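Local coordinates for NanU sialic acid binding protein (Bacteroides fragilis, PDB 4L7T) that binds sialic acid with high affinity at the outer membrane, as a SusD-family protein that probably works together with the transporter NanO, at residues V306-K309 with D310-E313; L289-Q293 with A294-S298. All blocks are in the same frame, centred on the assembly; numbering follows the deposited sequence.

Interaction 1: V306-K309 with D310-E313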
loop_
_atom_site.group_PDB
_atom_site.type_symbol
_atom_site.label_atom_id
_atom_site.label_comp_id
_atom_site.label_asym_id
_atom_site.label_seq_id
_atom_site.Cartn_x
_atom_site.Cartn_y
_atom_site.Cartn_z
ATOM N N VAL A 306 33.777 0.876 -5.815
ATOM C CA VAL A 306 33.902 -0.536 -5.508
ATOM C C VAL A 306 32.831 -1.337 -6.291
ATOM O O VAL A 306 31.637 -1.032 -6.196
ATOM C CB VAL A 306 33.707 -0.781 -3.999
ATOM C CG1 VAL A 306 33.922 -2.258 -3.677
ATOM C CG2 VAL A 306 34.591 0.201 -3.172
ATOM N N SER A 307 33.280 -2.298 -7.100
ATOM C CA SER A 307 32.335 -3.075 -7.896
ATOM C C SER A 307 31.317 -3.781 -6.998
ATOM O O SER A 307 31.654 -4.243 -5.913
ATOM C CB SER A 307 33.081 -4.083 -8.745
ATOM O OG SER A 307 32.242 -5.175 -9.135
ATOM N N PHE A 308 30.056 -3.846 -7.429
ATOM C CA PHE A 308 29.077 -4.604 -6.632
ATOM C C PHE A 308 29.388 -6.114 -6.551
ATOM O O PHE A 308 28.766 -6.833 -5.772
ATOM C CB PHE A 308 27.618 -4.358 -7.140
ATOM C CG PHE A 308 27.129 -2.947 -6.896
ATOM C CD1 PHE A 308 26.935 -2.471 -5.597
ATOM C CD2 PHE A 308 26.841 -2.104 -7.972
ATOM C CE1 PHE A 308 26.493 -1.173 -5.369
ATOM C CE2 PHE A 308 26.388 -0.810 -7.765
ATOM C CZ PHE A 308 26.197 -0.326 -6.467
ATOM N N LYS A 309 30.315 -6.609 -7.379
ATOM C CA LYS A 309 30.768 -8.032 -7.264
ATOM C C LYS A 309 31.328 -8.260 -5.849
ATOM O O LYS A 309 31.286 -9.360 -5.302
ATOM C CB LYS A 309 31.851 -8.353 -8.319
ATOM C CG LYS A 309 32.307 -9.870 -8.359
ATOM C CD LYS A 309 33.554 -10.104 -9.271
ATOM C CE LYS A 309 34.142 -11.546 -9.173
ATOM N NZ LYS A 309 33.388 -12.574 -9.965
ATOM N N ASP A 310 31.880 -7.183 -5.298
ATOM C CA ASP A 310 32.596 -7.213 -4.061
ATOM C C ASP A 310 31.741 -6.801 -2.834
ATOM O O ASP A 310 32.301 -6.674 -1.748
ATOM C CB ASP A 310 33.841 -6.292 -4.179
ATOM C CG ASP A 310 34.910 -6.863 -5.114
ATOM O OD1 ASP A 310 35.020 -8.127 -5.205
ATOM O OD2 ASP A 310 35.649 -6.062 -5.749
ATOM N N LEU A 311 30.418 -6.606 -3.004
ATOM C CA LEU A 311 29.548 -5.992 -1.959
ATOM C C LEU A 311 28.321 -6.830 -1.707
ATOM O O LEU A 311 28.012 -7.698 -2.537
ATOM C CB LEU A 311 29.103 -4.615 -2.386
ATOM C CG LEU A 311 30.211 -3.540 -2.405
ATOM C CD1 LEU A 311 29.761 -2.297 -3.164
ATOM C CD2 LEU A 311 30.518 -3.172 -0.971
ATOM N N PRO A 312 27.572 -6.550 -0.591
ATOM C CA PRO A 312 26.353 -7.368 -0.359
ATOM C C PRO A 312 25.313 -7.196 -1.464
ATOM O O PRO A 312 24.514 -8.122 -1.705
ATOM C CB PRO A 312 25.758 -6.834 0.976
ATOM C CG PRO A 312 26.630 -5.676 1.426
ATOM C CD PRO A 312 27.752 -5.457 0.400
ATOM N N GLU A 313 25.300 -6.032 -2.092
ATOM C CA GLU A 313 24.441 -5.866 -3.294
ATOM C C GLU A 313 24.585 -6.927 -4.398
ATOM O O GLU A 313 23.595 -7.159 -5.170
ATOM C CB GLU A 313 24.647 -4.478 -3.896
ATOM C CG GLU A 313 23.959 -3.407 -3.066
ATOM C CD GLU A 313 24.850 -2.836 -1.953
ATOM O OE1 GLU A 313 25.933 -3.456 -1.663
ATOM O OE2 GLU A 313 24.449 -1.773 -1.370
#

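Interaction 2: L289-Q293 with A294-S298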
loop_
_atom_site.group_PDB
_atom_site.type_symbol
_atom_site.label_atom_id
_atom_site.label_comp_id
_atom_site.label_asym_id
_atom_site.label_seq_id
_atom_site.Cartn_x
_atom_site.Cartn_y
_atom_site.Cartn_z
ATOM N N LEU A 289 11.540 -4.717 -9.396
ATOM C CA LEU A 289 12.171 -3.615 -8.706
ATOM C C LEU A 289 13.550 -3.948 -8.149
ATOM O O LEU A 289 14.210 -3.103 -7.528
ATOM C CB LEU A 289 11.252 -3.257 -7.497
ATOM C CG LEU A 289 10.022 -2.389 -7.849
ATOM C CD1 LEU A 289 9.190 -2.030 -6.513
ATOM C CD2 LEU A 289 10.290 -1.134 -8.633
ATOM N N VAL A 290 14.044 -5.165 -8.433
ATOM C CA VAL A 290 15.353 -5.594 -7.914
ATOM C C VAL A 290 16.291 -5.690 -9.117
ATOM O O VAL A 290 15.943 -6.353 -10.069
ATOM C CB VAL A 290 15.235 -6.958 -7.169
ATOM C CG1 VAL A 290 16.677 -7.450 -6.734
ATOM C CG2 VAL A 290 14.245 -6.734 -5.901
ATOM N N PRO A 291 17.474 -5.072 -9.037
ATOM C CA PRO A 291 18.414 -5.176 -10.177
ATOM C C PRO A 291 18.988 -6.604 -10.419
ATOM O O PRO A 291 18.953 -7.492 -9.564
ATOM C CB PRO A 291 19.497 -4.170 -9.850
ATOM C CG PRO A 291 19.504 -4.121 -8.310
ATOM C CD PRO A 291 18.068 -4.321 -7.893
ATOM N N GLN A 292 19.524 -6.775 -11.631
ATOM C CA GLN A 292 19.978 -8.076 -12.097
ATOM C C GLN A 292 21.412 -8.358 -11.647
ATOM O O GLN A 292 22.274 -7.476 -11.752
ATOM C CB GLN A 292 19.882 -8.052 -13.663
ATOM C CG GLN A 292 20.163 -9.471 -14.243
ATOM C CD GLN A 292 20.556 -9.420 -15.690
ATOM O OE1 GLN A 292 19.907 -10.071 -16.535
ATOM N NE2 GLN A 292 21.696 -8.810 -15.961
ATOM N N GLN A 293 21.681 -9.567 -11.147
ATOM C CA GLN A 293 23.034 -9.838 -10.632
ATOM C C GLN A 293 24.059 -9.740 -11.741
ATOM O O GLN A 293 25.123 -9.137 -11.563
ATOM C CB GLN A 293 23.044 -11.217 -9.942
ATOM C CG GLN A 293 24.396 -11.627 -9.314
ATOM C CD GLN A 293 24.283 -12.997 -8.721
ATOM O OE1 GLN A 293 24.166 -13.981 -9.448
ATOM N NE2 GLN A 293 24.252 -13.073 -7.378
ATOM N N ALA A 294 23.743 -10.297 -12.921
ATOM C CA ALA A 294 24.719 -10.205 -14.038
ATOM C C ALA A 294 25.265 -8.781 -14.331
ATOM O O ALA A 294 26.490 -8.557 -14.267
ATOM C CB ALA A 294 24.149 -10.870 -15.309
ATOM N N TYR A 295 24.394 -7.776 -14.608
ATOM C CA TYR A 295 24.973 -6.430 -14.890
ATOM C C TYR A 295 25.441 -5.680 -13.675
ATOM O O TYR A 295 26.310 -4.781 -13.767
ATOM C CB TYR A 295 24.113 -5.523 -15.843
ATOM C CG TYR A 295 22.735 -5.150 -15.265
ATOM C CD1 TYR A 295 22.635 -4.392 -14.092
ATOM C CD2 TYR A 295 21.572 -5.563 -15.895
ATOM C CE1 TYR A 295 21.350 -4.057 -13.537
ATOM C CE2 TYR A 295 20.319 -5.229 -15.375
ATOM C CZ TYR A 295 20.247 -4.527 -14.148
ATOM O OH TYR A 295 19.008 -4.299 -13.633
ATOM N N MET A 296 24.918 -6.012 -12.495
ATOM C CA MET A 296 25.383 -5.317 -11.289
ATOM C C MET A 296 26.845 -5.738 -11.079
ATOM O O MET A 296 27.726 -4.898 -10.909
ATOM C CB MET A 296 24.564 -5.711 -10.050
ATOM C CG MET A 296 23.147 -5.044 -10.038
ATOM S SD MET A 296 23.234 -3.193 -9.811
ATOM C CE MET A 296 23.352 -3.144 -7.997
ATOM N N THR A 297 27.073 -7.051 -11.124
ATOM C CA THR A 297 28.462 -7.504 -10.805
ATOM C C THR A 297 29.467 -7.171 -11.921
ATOM O O THR A 297 30.650 -6.861 -11.632
ATOM C CB THR A 297 28.473 -8.956 -10.326
ATOM O OG1 THR A 297 27.912 -9.789 -11.333
ATOM C CG2 THR A 297 27.581 -9.083 -9.121
ATOM N N SER A 298 29.000 -7.106 -13.172
ATOM C CA SER A 298 29.918 -6.884 -14.331
ATOM C C SER A 298 30.207 -5.404 -14.603
ATOM O O SER A 298 31.290 -5.027 -15.028
ATOM C CB SER A 298 29.338 -7.575 -15.590
ATOM O OG SER A 298 28.192 -6.865 -16.072
#

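Interaction 1: V306-K309 with D310-E313
Asp310 meets the chain before it through its backbone: its N donates to Ser307 O at 3.0 Å. The donor, Asp310 N, stands 51° above the carbonyl plane of Ser307 and is not on a lone pair. Asp310 CB lies 4.1 Å from Val306 CG1, the two side chains crossing at about a right angle. Leu311 repeats the three-residue spacing more loosely, with a weak bond from its N to Phe308 O. CG sits beside the backbone N (chi1 -70°), which sets the isobutyl group between two apolar neighbours: Leu311 CG is 4.1 Å from Val306 CG1, and Leu311 CD1 reaches 3.7 Å from Phe308 CD1. Glu313 brings its aliphatic part to the same ring, Glu313 CB approaching Phe308 CD1 obliquely at 3.5 Å. A bend at chi2 keeps the carboxylate near the ring, their planes 50° apart. Residues 306-309 are braced near their start by Ser307 OG, which accepts from Lys309 N at 3.0 Å, while Phe308 also packs on Tyr300 and Asn302. Successive i to i+3 backbone bonds, opened by this ST turn, are the mark of a short 3-10 turn, here in the surface loop between helix 293-299 and strand 323-324.

Interaction 2: L289-Q293 with A294-S298
Gln292 and Tyr295 make the aromatic part of the contact, a CH-pi interaction in which Gln292 CB lies over one face of the tyrosine ring, 3.8 Å from the centroid of Tyr295 and 30° off the ring normal. The ring folds back over the preceding residues because CG stands between the backbone N and the carbonyl carbon (chi1 63°), an unusual setting within a helix. Its phenolic oxygen thereby reaches the start of the turn, where Gln292 N gives Tyr295 OH a weak bond of 3.2 Å; that hydroxyl also bonds Glu73, and the ring meets Phe70 with the planes steeply inclined. Among the backbone bonds, Met296 N donates to Gln292 O at 3.1 Å and Thr297 N to Gln293 O at 2.9 Å. This i to i+4 pattern marks the first turn of an alpha-helix, with Gln292 at the N-cap. Gln293 O is gripped twice, for Thr297 OG1 also donates to it at 2.9 Å from 39° above the carbonyl plane. Beyond the turn, Gln293 NE2 bonds Gly314 O and its backbone N bonds Asn317 OD1. Apolar contact comes from Pro291, whose CB lies 3.8 Å from Met296 CG. Bends at chi2 and chi3 carry the end of the methionine across the proline ring, leaving Met296 CE 4.0 Å from Pro291 CG, and both residues also touch Phe362 of strand 356-363.

From the N terminus, interaction 2 comes first: it turns the chain from the linker after helix 284-289 into helix 293-299. Interaction 1 follows in the loop leading to strand 323-324. Each closes a tight local turn, and the two stand in series, neither nesting nor crossing. They lie about 10 Å apart, centre to centre, and they touch directly: Phe308 CD2 lies 3.6 Å from Met296 CE, and Lys309 CB lies 3.8 Å from Thr297 O. The loop therefore folds back on the helix that precedes it. The side chain of Gln293 also ties the helix start to the residue just after interaction 1.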